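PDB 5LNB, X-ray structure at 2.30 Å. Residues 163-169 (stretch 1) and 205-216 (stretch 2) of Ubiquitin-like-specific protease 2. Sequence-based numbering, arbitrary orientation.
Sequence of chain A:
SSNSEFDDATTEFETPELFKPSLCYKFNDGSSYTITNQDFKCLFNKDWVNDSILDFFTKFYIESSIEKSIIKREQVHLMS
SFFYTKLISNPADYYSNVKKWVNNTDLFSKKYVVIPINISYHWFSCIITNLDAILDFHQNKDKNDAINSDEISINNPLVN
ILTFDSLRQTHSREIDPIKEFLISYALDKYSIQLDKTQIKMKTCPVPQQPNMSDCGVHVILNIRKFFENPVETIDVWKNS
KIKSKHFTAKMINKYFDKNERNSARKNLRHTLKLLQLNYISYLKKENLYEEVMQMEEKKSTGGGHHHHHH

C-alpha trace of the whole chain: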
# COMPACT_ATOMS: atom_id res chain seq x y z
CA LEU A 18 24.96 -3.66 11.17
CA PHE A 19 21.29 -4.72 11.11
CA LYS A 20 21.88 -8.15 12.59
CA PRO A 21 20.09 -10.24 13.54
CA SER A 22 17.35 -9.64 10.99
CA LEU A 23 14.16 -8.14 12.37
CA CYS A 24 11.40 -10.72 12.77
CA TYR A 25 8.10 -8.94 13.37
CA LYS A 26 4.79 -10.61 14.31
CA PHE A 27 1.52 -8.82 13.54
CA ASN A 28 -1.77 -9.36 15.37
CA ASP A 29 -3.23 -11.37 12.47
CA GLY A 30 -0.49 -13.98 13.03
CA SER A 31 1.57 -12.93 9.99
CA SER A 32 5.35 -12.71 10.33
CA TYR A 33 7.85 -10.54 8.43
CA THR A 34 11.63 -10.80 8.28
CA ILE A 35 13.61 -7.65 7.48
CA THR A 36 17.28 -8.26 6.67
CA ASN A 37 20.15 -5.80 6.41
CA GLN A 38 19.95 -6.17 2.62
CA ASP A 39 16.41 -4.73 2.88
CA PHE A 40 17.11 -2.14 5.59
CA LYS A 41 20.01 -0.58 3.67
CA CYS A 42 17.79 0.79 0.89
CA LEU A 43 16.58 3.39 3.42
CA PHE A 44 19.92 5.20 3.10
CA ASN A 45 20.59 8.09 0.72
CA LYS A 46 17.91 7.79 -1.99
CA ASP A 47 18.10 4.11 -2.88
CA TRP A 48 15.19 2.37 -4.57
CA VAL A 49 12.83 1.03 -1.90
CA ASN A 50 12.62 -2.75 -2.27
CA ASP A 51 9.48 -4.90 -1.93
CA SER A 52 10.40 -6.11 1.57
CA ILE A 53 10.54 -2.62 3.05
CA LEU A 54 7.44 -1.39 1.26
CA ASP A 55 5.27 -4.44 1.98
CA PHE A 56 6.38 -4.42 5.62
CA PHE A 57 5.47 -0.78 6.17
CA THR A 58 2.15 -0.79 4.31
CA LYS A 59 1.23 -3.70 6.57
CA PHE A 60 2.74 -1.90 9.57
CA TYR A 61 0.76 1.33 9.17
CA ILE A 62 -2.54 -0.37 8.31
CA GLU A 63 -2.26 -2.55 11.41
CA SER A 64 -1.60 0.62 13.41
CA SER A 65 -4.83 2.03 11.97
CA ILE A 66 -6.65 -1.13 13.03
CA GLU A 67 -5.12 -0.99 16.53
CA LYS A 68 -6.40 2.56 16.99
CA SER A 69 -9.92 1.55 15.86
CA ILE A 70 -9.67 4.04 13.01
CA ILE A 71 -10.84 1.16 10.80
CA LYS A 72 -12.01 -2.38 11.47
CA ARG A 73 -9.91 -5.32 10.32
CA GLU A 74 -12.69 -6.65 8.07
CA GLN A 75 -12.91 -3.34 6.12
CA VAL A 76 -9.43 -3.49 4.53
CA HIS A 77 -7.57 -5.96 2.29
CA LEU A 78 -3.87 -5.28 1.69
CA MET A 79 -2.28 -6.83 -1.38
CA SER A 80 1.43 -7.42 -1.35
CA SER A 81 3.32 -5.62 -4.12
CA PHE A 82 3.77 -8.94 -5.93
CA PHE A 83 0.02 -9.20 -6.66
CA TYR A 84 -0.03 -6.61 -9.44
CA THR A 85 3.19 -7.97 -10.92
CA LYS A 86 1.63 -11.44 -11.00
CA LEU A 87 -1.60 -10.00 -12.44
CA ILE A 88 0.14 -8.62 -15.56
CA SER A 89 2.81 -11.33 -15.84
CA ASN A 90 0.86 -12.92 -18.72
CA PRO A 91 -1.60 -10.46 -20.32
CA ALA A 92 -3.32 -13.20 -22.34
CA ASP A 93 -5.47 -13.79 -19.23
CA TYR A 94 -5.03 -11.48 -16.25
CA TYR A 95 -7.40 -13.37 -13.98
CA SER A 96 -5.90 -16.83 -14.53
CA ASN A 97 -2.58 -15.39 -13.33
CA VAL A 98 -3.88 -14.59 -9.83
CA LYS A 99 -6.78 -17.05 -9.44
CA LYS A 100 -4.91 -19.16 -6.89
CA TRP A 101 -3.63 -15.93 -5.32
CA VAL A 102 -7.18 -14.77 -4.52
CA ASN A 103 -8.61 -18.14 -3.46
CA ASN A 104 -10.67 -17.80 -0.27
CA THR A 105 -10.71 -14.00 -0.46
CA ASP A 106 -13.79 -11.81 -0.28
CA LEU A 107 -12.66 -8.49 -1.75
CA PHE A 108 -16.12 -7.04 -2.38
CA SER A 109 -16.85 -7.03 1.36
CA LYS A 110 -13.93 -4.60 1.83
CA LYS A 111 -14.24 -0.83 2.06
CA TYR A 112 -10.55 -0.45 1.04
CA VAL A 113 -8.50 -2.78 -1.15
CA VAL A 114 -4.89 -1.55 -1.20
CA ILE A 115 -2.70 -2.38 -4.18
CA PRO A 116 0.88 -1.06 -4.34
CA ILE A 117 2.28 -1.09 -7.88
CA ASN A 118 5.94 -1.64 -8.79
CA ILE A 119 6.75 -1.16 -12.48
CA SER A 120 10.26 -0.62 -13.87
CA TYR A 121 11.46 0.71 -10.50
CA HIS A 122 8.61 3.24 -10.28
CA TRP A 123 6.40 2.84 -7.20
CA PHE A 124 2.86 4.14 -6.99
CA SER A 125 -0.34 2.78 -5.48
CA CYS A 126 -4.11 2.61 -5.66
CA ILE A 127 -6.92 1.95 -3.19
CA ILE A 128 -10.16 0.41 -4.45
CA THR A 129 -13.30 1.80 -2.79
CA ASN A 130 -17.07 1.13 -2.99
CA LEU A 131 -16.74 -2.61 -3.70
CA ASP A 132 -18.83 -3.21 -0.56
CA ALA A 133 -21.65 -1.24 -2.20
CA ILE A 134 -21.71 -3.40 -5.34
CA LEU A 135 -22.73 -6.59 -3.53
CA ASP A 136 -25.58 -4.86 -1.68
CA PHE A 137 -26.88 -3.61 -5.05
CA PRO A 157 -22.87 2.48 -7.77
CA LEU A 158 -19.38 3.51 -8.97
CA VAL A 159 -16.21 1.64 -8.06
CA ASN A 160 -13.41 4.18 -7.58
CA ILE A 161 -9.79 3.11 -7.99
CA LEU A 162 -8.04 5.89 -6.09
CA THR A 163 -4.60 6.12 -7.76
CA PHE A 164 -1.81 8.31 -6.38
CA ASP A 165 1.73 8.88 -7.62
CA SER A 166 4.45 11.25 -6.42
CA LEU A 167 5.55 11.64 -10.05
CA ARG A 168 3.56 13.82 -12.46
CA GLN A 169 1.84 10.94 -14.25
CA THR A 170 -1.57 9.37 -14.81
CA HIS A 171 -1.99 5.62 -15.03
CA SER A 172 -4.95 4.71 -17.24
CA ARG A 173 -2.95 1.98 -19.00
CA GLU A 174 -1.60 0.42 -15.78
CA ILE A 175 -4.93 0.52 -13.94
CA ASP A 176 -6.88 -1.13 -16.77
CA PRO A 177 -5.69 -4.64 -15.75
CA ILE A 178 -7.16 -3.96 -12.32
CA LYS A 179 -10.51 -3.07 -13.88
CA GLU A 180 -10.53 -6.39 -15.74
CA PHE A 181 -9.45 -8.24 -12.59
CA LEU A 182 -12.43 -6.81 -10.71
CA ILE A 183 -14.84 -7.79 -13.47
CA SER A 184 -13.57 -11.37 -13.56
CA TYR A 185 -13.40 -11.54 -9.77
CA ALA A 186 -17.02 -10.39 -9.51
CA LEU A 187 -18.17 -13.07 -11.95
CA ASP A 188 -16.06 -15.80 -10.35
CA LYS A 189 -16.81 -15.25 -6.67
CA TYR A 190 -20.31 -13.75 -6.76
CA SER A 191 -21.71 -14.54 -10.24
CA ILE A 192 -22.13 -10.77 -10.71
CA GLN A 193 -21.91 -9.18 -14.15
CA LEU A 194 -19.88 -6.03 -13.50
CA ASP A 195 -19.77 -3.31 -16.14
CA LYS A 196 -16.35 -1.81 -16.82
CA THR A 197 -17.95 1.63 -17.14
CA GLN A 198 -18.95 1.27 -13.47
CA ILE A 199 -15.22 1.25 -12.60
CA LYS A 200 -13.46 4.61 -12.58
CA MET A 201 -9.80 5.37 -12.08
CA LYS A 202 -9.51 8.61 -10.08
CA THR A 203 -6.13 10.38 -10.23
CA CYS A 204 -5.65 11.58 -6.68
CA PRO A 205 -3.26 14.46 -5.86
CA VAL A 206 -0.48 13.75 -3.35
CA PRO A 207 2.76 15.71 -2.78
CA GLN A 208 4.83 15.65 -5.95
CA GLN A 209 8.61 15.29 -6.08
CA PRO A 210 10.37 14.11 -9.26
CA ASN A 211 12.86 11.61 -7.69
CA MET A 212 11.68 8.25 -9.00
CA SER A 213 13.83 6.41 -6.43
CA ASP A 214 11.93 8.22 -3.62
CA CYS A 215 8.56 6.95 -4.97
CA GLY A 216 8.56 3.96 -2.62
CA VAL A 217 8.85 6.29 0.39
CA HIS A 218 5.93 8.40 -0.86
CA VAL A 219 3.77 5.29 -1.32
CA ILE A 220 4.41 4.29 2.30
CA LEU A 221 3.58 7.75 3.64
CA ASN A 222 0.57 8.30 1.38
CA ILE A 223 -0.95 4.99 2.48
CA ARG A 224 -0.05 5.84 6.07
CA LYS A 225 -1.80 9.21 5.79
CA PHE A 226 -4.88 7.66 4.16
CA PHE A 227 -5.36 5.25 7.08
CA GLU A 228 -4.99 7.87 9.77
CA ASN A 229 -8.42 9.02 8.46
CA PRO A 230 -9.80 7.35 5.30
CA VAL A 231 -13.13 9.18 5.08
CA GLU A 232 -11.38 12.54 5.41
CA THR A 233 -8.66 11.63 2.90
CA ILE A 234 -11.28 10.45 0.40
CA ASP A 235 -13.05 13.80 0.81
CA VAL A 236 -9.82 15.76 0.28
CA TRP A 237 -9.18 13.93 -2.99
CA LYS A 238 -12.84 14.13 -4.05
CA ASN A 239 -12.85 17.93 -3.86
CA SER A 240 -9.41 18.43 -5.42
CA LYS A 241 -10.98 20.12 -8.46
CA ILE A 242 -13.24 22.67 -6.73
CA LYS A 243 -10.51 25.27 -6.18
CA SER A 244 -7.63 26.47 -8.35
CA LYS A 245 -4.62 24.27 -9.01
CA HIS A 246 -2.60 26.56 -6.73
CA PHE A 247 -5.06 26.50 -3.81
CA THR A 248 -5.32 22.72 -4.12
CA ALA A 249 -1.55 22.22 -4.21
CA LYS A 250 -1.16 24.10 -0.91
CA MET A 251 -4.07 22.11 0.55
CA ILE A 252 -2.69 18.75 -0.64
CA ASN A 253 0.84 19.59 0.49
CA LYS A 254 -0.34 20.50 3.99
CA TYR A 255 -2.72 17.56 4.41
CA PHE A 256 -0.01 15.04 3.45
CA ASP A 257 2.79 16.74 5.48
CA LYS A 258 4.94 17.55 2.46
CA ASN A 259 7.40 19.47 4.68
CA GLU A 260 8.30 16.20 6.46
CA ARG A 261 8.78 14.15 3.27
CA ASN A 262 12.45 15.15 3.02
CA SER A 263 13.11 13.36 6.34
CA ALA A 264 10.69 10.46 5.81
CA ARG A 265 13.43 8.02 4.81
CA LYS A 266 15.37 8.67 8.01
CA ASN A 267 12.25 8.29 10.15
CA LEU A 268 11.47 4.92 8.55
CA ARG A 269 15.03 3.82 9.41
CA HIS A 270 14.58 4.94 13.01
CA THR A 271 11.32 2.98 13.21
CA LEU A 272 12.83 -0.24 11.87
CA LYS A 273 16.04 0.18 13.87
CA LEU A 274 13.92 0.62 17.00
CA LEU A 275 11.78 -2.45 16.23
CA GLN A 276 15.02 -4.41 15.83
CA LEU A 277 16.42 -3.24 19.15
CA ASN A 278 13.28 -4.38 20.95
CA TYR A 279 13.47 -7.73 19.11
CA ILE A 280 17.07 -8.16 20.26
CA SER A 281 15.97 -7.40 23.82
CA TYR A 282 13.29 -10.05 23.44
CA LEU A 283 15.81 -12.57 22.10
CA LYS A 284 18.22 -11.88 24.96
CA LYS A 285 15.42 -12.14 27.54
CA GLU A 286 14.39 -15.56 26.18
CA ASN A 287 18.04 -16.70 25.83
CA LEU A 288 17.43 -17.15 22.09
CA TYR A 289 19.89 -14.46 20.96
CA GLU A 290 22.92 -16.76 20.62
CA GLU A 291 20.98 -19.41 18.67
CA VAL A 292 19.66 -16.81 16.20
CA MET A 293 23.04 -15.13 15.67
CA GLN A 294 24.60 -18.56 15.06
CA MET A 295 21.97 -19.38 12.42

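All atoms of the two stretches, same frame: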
# COMPACT_ATOMS: atom_id res chain seq x y z
N THR A 163 -5.97 6.34 -7.30
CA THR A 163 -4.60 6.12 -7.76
C THR A 163 -3.76 7.36 -7.48
O THR A 163 -4.13 8.47 -7.88
CB THR A 163 -4.58 5.81 -9.26
OG1 THR A 163 -5.56 4.81 -9.56
CG2 THR A 163 -3.21 5.31 -9.70
N PHE A 164 -2.62 7.18 -6.80
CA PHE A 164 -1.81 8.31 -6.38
C PHE A 164 -0.33 8.02 -6.60
O PHE A 164 0.16 6.92 -6.33
CB PHE A 164 -2.08 8.68 -4.90
CG PHE A 164 -2.26 7.48 -4.00
CD1 PHE A 164 -1.22 7.05 -3.18
CD2 PHE A 164 -3.47 6.79 -3.96
CE1 PHE A 164 -1.37 5.95 -2.34
CE2 PHE A 164 -3.63 5.68 -3.13
CZ PHE A 164 -2.58 5.27 -2.31
N ASP A 165 0.37 9.03 -7.12
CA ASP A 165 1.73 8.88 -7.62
C ASP A 165 2.48 10.18 -7.32
O ASP A 165 1.99 11.26 -7.65
CB ASP A 165 1.72 8.60 -9.13
CG ASP A 165 3.10 8.38 -9.71
OD1 ASP A 165 4.11 8.37 -8.97
OD2 ASP A 165 3.17 8.18 -10.95
N SER A 166 3.65 10.06 -6.70
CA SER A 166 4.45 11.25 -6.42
C SER A 166 5.06 11.83 -7.69
O SER A 166 5.46 13.00 -7.67
CB SER A 166 5.55 10.93 -5.40
OG SER A 166 6.32 9.82 -5.82
N LEU A 167 5.14 11.07 -8.77
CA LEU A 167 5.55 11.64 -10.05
C LEU A 167 4.34 12.24 -10.76
O LEU A 167 3.18 11.95 -10.44
CB LEU A 167 6.23 10.59 -10.94
CG LEU A 167 7.46 9.92 -10.31
CD1 LEU A 167 8.13 8.94 -11.27
CD2 LEU A 167 8.48 10.96 -9.80
N ARG A 168 4.62 13.10 -11.75
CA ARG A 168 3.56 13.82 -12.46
C ARG A 168 3.06 12.95 -13.62
O ARG A 168 3.36 13.19 -14.80
CB ARG A 168 4.05 15.18 -12.91
CG ARG A 168 4.25 16.16 -11.75
CD ARG A 168 4.86 17.48 -12.20
NE ARG A 168 4.00 18.17 -13.16
CZ ARG A 168 3.30 19.26 -12.89
NH1 ARG A 168 3.35 19.81 -11.68
NH2 ARG A 168 2.54 19.81 -13.83
N GLN A 169 2.27 11.94 -13.28
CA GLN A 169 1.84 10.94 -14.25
C GLN A 169 0.44 10.45 -13.89
O GLN A 169 0.05 10.40 -12.72
CB GLN A 169 2.77 9.73 -14.29
CG GLN A 169 4.21 10.03 -14.66
CD GLN A 169 5.06 8.77 -14.73
OE1 GLN A 169 4.55 7.65 -14.76
NE2 GLN A 169 6.37 8.96 -14.76
N PRO A 205 -4.47 13.65 -6.11
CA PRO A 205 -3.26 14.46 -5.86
C PRO A 205 -2.62 14.14 -4.51
O PRO A 205 -3.28 14.13 -3.47
CB PRO A 205 -3.78 15.90 -5.92
CG PRO A 205 -5.20 15.79 -5.52
CD PRO A 205 -5.69 14.47 -6.07
N VAL A 206 -1.31 13.90 -4.54
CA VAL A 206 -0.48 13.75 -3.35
C VAL A 206 0.76 14.61 -3.57
O VAL A 206 1.01 15.02 -4.71
CB VAL A 206 -0.10 12.28 -3.12
CG1 VAL A 206 -1.30 11.48 -2.59
CG2 VAL A 206 0.47 11.66 -4.41
N PRO A 207 1.57 14.89 -2.55
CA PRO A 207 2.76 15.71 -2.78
C PRO A 207 3.56 15.15 -3.94
O PRO A 207 3.68 13.93 -4.12
CB PRO A 207 3.53 15.62 -1.46
CG PRO A 207 2.49 15.21 -0.44
CD PRO A 207 1.55 14.31 -1.19
N GLN A 208 4.08 16.04 -4.77
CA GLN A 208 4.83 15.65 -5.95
C GLN A 208 6.29 16.03 -5.77
O GLN A 208 6.61 17.13 -5.29
CB GLN A 208 4.26 16.32 -7.21
CG GLN A 208 2.82 15.89 -7.46
CD GLN A 208 2.29 16.35 -8.79
OE1 GLN A 208 1.84 15.54 -9.60
NE2 GLN A 208 2.35 17.66 -9.03
N GLN A 209 7.17 15.11 -6.14
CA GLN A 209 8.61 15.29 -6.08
C GLN A 209 9.19 14.36 -7.14
O GLN A 209 8.89 13.17 -7.13
CB GLN A 209 9.13 14.97 -4.67
CG GLN A 209 10.38 15.74 -4.25
CD GLN A 209 11.64 15.20 -4.90
OE1 GLN A 209 11.71 14.02 -5.24
NE2 GLN A 209 12.63 16.07 -5.09
N PRO A 210 10.02 14.87 -8.05
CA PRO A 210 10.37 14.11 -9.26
C PRO A 210 11.43 13.02 -9.08
O PRO A 210 11.82 12.43 -10.09
CB PRO A 210 10.87 15.20 -10.21
CG PRO A 210 11.39 16.27 -9.33
CD PRO A 210 10.56 16.24 -8.07
N ASN A 211 11.89 12.70 -7.87
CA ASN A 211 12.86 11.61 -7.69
C ASN A 211 12.14 10.27 -7.79
O ASN A 211 11.43 9.88 -6.87
CB ASN A 211 13.55 11.67 -6.32
CG ASN A 211 14.30 12.96 -6.09
OD1 ASN A 211 14.57 13.73 -7.02
ND2 ASN A 211 14.65 13.20 -4.84
N MET A 212 12.37 9.53 -8.88
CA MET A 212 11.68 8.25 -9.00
C MET A 212 12.08 7.30 -7.87
O MET A 212 11.23 6.57 -7.33
CB MET A 212 11.95 7.60 -10.36
CG MET A 212 11.10 6.35 -10.58
SD MET A 212 10.99 5.86 -12.31
CE MET A 212 12.65 5.25 -12.59
N SER A 213 13.35 7.32 -7.46
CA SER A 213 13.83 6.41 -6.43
C SER A 213 13.26 6.73 -5.05
O SER A 213 13.34 5.88 -4.16
CB SER A 213 15.36 6.41 -6.40
OG SER A 213 15.89 7.65 -5.98
N ASP A 214 12.69 7.92 -4.84
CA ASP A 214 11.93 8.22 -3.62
C ASP A 214 10.47 7.75 -3.69
O ASP A 214 9.77 7.84 -2.67
CB ASP A 214 11.92 9.72 -3.31
CG ASP A 214 13.25 10.23 -2.72
OD1 ASP A 214 14.04 9.43 -2.17
OD2 ASP A 214 13.48 11.46 -2.80
N CYS A 215 9.98 7.30 -4.85
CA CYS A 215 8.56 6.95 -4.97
C CYS A 215 8.11 5.93 -3.92
O CYS A 215 6.99 6.03 -3.39
CB CYS A 215 8.27 6.41 -6.36
SG CYS A 215 8.28 7.68 -7.60
N GLY A 216 8.95 4.95 -3.61
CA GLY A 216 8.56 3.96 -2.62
C GLY A 216 8.29 4.56 -1.25
O GLY A 216 7.41 4.09 -0.53
O HOH W 1 -0.21 13.73 -7.54
O HOH W 2 8.94 10.67 -5.88
O HOH W 3 4.69 7.34 -5.64

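How does the first part of stretch 1 meet stretch 2? The CA-to-CB bond of Phe 164 points toward stretch 2, although the ring then leads away from it. Its CB lies 3.7 Å from CG1 of Val 206, whose own CA-to-CB bond points back toward stretch 1. Both residues are buried, and a compact branched side chain fits here: the other methyl, Val 206 CG2, sits 3.6 Å from Asp 165 O.

What does buried Asp 165 do so close to an apolar patch? Its CA-to-CB bond points away from stretch 2, but its end comes nearer, with OD1 4.4 Å from Cys 215 SG; within stretch 1, OD1 accepts a hydrogen bond from Leu 167 N at 2.9 Å. That bond spans Ser 166, joining the side chain of Asp 165 to the backbone two residues on. Water 1 links the backbones, accepting from Val 206 N at 3.2 Å and donating weakly to Asp 165 O at 3.3 Å.

Where is the direct polar link? It is at Ser 166, whose O accepts a hydrogen bond from Gln 209 N at 3.1 Å and also receives a CA-H...O contact from Gln 208 CA at 3.2 Å. The small side chain suits this crowded, buried site: OG lies 3.4 Å from Cys 215 SG and donates to water 2 at 2.8 Å. That water in turn donates to Gln 209 O and Asn 211 O, each 2.8 Å from its oxygen, so one serine hydroxyl is tied to two carbonyls of the loop.

How do Leu 167 and Arg 168 finish the contact? The CA-to-CB bond of Leu 167 points away, yet its end returns to stretch 2: CG packs 3.6 Å from Cys 215 SG, CD1 4.0 Å from Met 212 CG, and CD2 3.5 Å from Gln 209 O. Exposed Arg 168 lies along Gln 208, with CG 3.3 Å from Gln 208 OE1 and NH1 3.6 Å from Gln 208 NE2.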